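Local atomic coordinates of probable phospholipase A2 homolog 2 (Oryza sativa, PDB entry 2WG9), a protein that probably catalyses the calcium-dependent release of the sn-2 fatty acid from membrane phospholipids, yielding lysophospholipids. Residues G37-C40 and Y44-C47. Sequence-based numbering, arbitrary orientation.
Sequences GKYC and YSGC. With CA (calcium ion), chain C; OCA (octanoic acid (caprylic acid)), chain D.
Y44 reaches back along the calcium loop to G37, and its side chain is the one to follow. CB leaves with CG anti to the backbone N (chi1 172°), which lays the ring beside the backbone of 37-40. On one flank CD2 sits 3.4 Å from C40 O; further out CE2 meets the peptide carbonyl of K38, and CZ comes up to G37 O. At the tip, Y44 OH donates to G37 O at 2.7 Å, landing on a lone pair in the carbonyl plane, with the acceptor at the ring's edge. A phenylalanine in its place, lacking the hydroxyl, would probably leave G37 O without this donor and the ring freer to shift. Y39 makes the second meeting: G46 CA lies over one face of its ring, a CH-pi contact 3.9 Å from the centroid, and G46, without a side chain, lets the backbone come this close. S45 OG approaches Y39 CD2 obliquely and is hydrogen-bonded to D64 OD2, itself a calcium ligand, while Y39 OH is hydrogen-bonded to E50 O. Between the two segments, Y39 O (2.3 Å) and Y44 O (2.2 Å) both bind the calcium ion; G41, D64, a water and octanoate O1 join them. This is the calcium-binding loop of secreted phospholipases A2, here with a fatty acid carboxylate on the metal.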
ATOM      1  N   GLY A  37      -7.375   4.967  -2.689  1.00 11.53           N
ATOM      2  CA  GLY A  37      -8.148   3.772  -3.022  1.00 11.47           C
ATOM      3  C   GLY A  37      -8.745   3.196  -1.751  1.00 11.36           C
ATOM      4  O   GLY A  37      -9.080   3.947  -0.828  1.00 11.40           O
ATOM      5  N   LYS A  38      -8.876   1.871  -1.702  1.00 10.94           N
ATOM      6  CA  LYS A  38      -9.405   1.181  -0.525  1.00 10.80           C
ATOM      7  C   LYS A  38      -8.277   0.607   0.337  1.00 10.68           C
ATOM      8  O   LYS A  38      -8.518   0.198   1.479  1.00 10.48           O
ATOM      9  CB  LYS A  38     -10.363   0.044  -0.936  1.00 10.65           C
ATOM     10  CG  LYS A  38     -11.661   0.482  -1.605  1.00 10.60           C
ATOM     11  CD  LYS A  38     -12.354  -0.722  -2.246  1.00 11.33           C
ATOM     12  CE  LYS A  38     -13.539  -0.325  -3.114  1.00 12.26           C
ATOM     13  NZ  LYS A  38     -14.217  -1.531  -3.722  1.00 12.68           N
ATOM     14  N   TYR A  39      -7.052   0.582  -0.208  1.00 10.44           N
ATOM     15  CA  TYR A  39      -5.937  -0.169   0.398  1.00 10.37           C
ATOM     16  C   TYR A  39      -4.645   0.618   0.700  1.00 10.64           C
ATOM     17  O   TYR A  39      -3.906   0.244   1.604  1.00 10.34           O
ATOM     18  CB  TYR A  39      -5.583  -1.403  -0.464  1.00 10.16           C
ATOM     19  CG  TYR A  39      -6.677  -2.451  -0.529  1.00  9.96           C
ATOM     20  CD1 TYR A  39      -7.617  -2.452  -1.566  1.00  9.35           C
ATOM     21  CD2 TYR A  39      -6.771  -3.447   0.446  1.00  9.44           C
ATOM     22  CE1 TYR A  39      -8.630  -3.427  -1.623  1.00  9.67           C
ATOM     23  CE2 TYR A  39      -7.783  -4.417   0.401  1.00 10.18           C
ATOM     24  CZ  TYR A  39      -8.706  -4.398  -0.629  1.00  9.42           C
ATOM     25  OH  TYR A  39      -9.702  -5.360  -0.671  1.00 10.32           O
ATOM     26  N   CYS A  40      -4.351   1.674  -0.057  1.00 11.19           N
ATOM     27  CA  CYS A  40      -3.071   2.383   0.112  1.00 11.58           C
ATOM     28  C   CYS A  40      -3.096   3.358   1.292  1.00 12.43           C
ATOM     29  O   CYS A  40      -3.831   4.347   1.290  1.00 11.79           O
ATOM     30  CB  CYS A  40      -2.650   3.114  -1.171  1.00 11.49           C
ATOM     31  SG  CYS A  40      -2.306   2.079  -2.619  1.00 11.02           S
ATOM     32  N   TYR A  44      -4.687   1.331   7.108  1.00 17.69           N
ATOM     33  CA  TYR A  44      -5.832   1.625   6.265  1.00 16.49           C
ATOM     34  C   TYR A  44      -5.917   0.525   5.210  1.00 16.49           C
ATOM     35  O   TYR A  44      -4.978   0.337   4.433  1.00 16.80           O
ATOM     36  CB  TYR A  44      -5.678   2.998   5.595  1.00 15.67           C
ATOM     37  CG  TYR A  44      -6.743   3.262   4.563  1.00 14.91           C
ATOM     38  CD1 TYR A  44      -8.055   3.535   4.951  1.00 14.48           C
ATOM     39  CD2 TYR A  44      -6.453   3.212   3.197  1.00 13.71           C
ATOM     40  CE1 TYR A  44      -9.052   3.769   4.012  1.00 13.65           C
ATOM     41  CE2 TYR A  44      -7.445   3.439   2.248  1.00 13.78           C
ATOM     42  CZ  TYR A  44      -8.743   3.713   2.668  1.00 13.41           C
ATOM     43  OH  TYR A  44      -9.736   3.927   1.751  1.00 13.23           O
ATOM     44  N   SER A  45      -7.028  -0.210   5.187  1.00 16.38           N
ATOM     45  CA  SER A  45      -7.164  -1.343   4.271  1.00 15.83           C
ATOM     46  C   SER A  45      -8.618  -1.626   3.915  1.00 15.50           C
ATOM     47  O   SER A  45      -9.535  -1.199   4.621  1.00 15.30           O
ATOM     48  CB  SER A  45      -6.500  -2.598   4.861  1.00 16.38           C
ATOM     49  OG  SER A  45      -6.132  -3.511   3.835  1.00 17.47           O
ATOM     50  N   GLY A  46      -8.817  -2.348   2.815  1.00 14.70           N
ATOM     51  CA  GLY A  46     -10.144  -2.629   2.298  1.00 14.22           C
ATOM     52  C   GLY A  46     -10.789  -3.803   3.009  1.00 14.05           C
ATOM     53  O   GLY A  46     -10.102  -4.692   3.521  1.00 13.35           O
ATOM     54  N   CYS A  47     -12.116  -3.793   3.048  1.00 13.85           N
ATOM     55  CA  CYS A  47     -12.875  -4.883   3.644  1.00 14.49           C
ATOM     56  C   CYS A  47     -12.696  -6.147   2.798  1.00 14.26           C
ATOM     57  O   CYS A  47     -12.424  -6.051   1.601  1.00 13.70           O
ATOM     58  CB  CYS A  47     -14.349  -4.486   3.771  1.00 14.82           C
ATOM     59  SG  CYS A  47     -14.625  -3.069   4.899  1.00 17.41           S
TER
HETATM   60 CA    CA C 201      -2.975  -0.191   3.613  0.70 14.09          CA
HETATM   61  C1  OCA D 301      -0.073  -0.194   1.598  1.00 20.47           C
HETATM   62  C2  OCA D 301       1.029   0.717   1.052  1.00 21.46           C
HETATM   63  C3  OCA D 301       2.241   0.757   1.982  1.00 22.54           C
HETATM   64  C4  OCA D 301       1.986   1.578   3.248  1.00 24.03           C
HETATM   65  C5  OCA D 301       1.730   3.065   2.951  1.00 25.04           C
HETATM   66  C6  OCA D 301       3.034   3.856   2.882  1.00 25.49           C
HETATM   67  C7  OCA D 301       2.820   5.307   3.316  1.00 25.35           C
HETATM   68  C8  OCA D 301       2.931   6.253   2.115  1.00 25.15           C
HETATM   69  O1  OCA D 301      -0.964   0.336   2.290  1.00 18.10           O
HETATM   70  O2  OCA D 301      -0.003  -1.402   1.299  1.00 21.80           O
HETATM   71  O   HOH W   1      -2.450  -0.932   5.836  1.00 21.46           O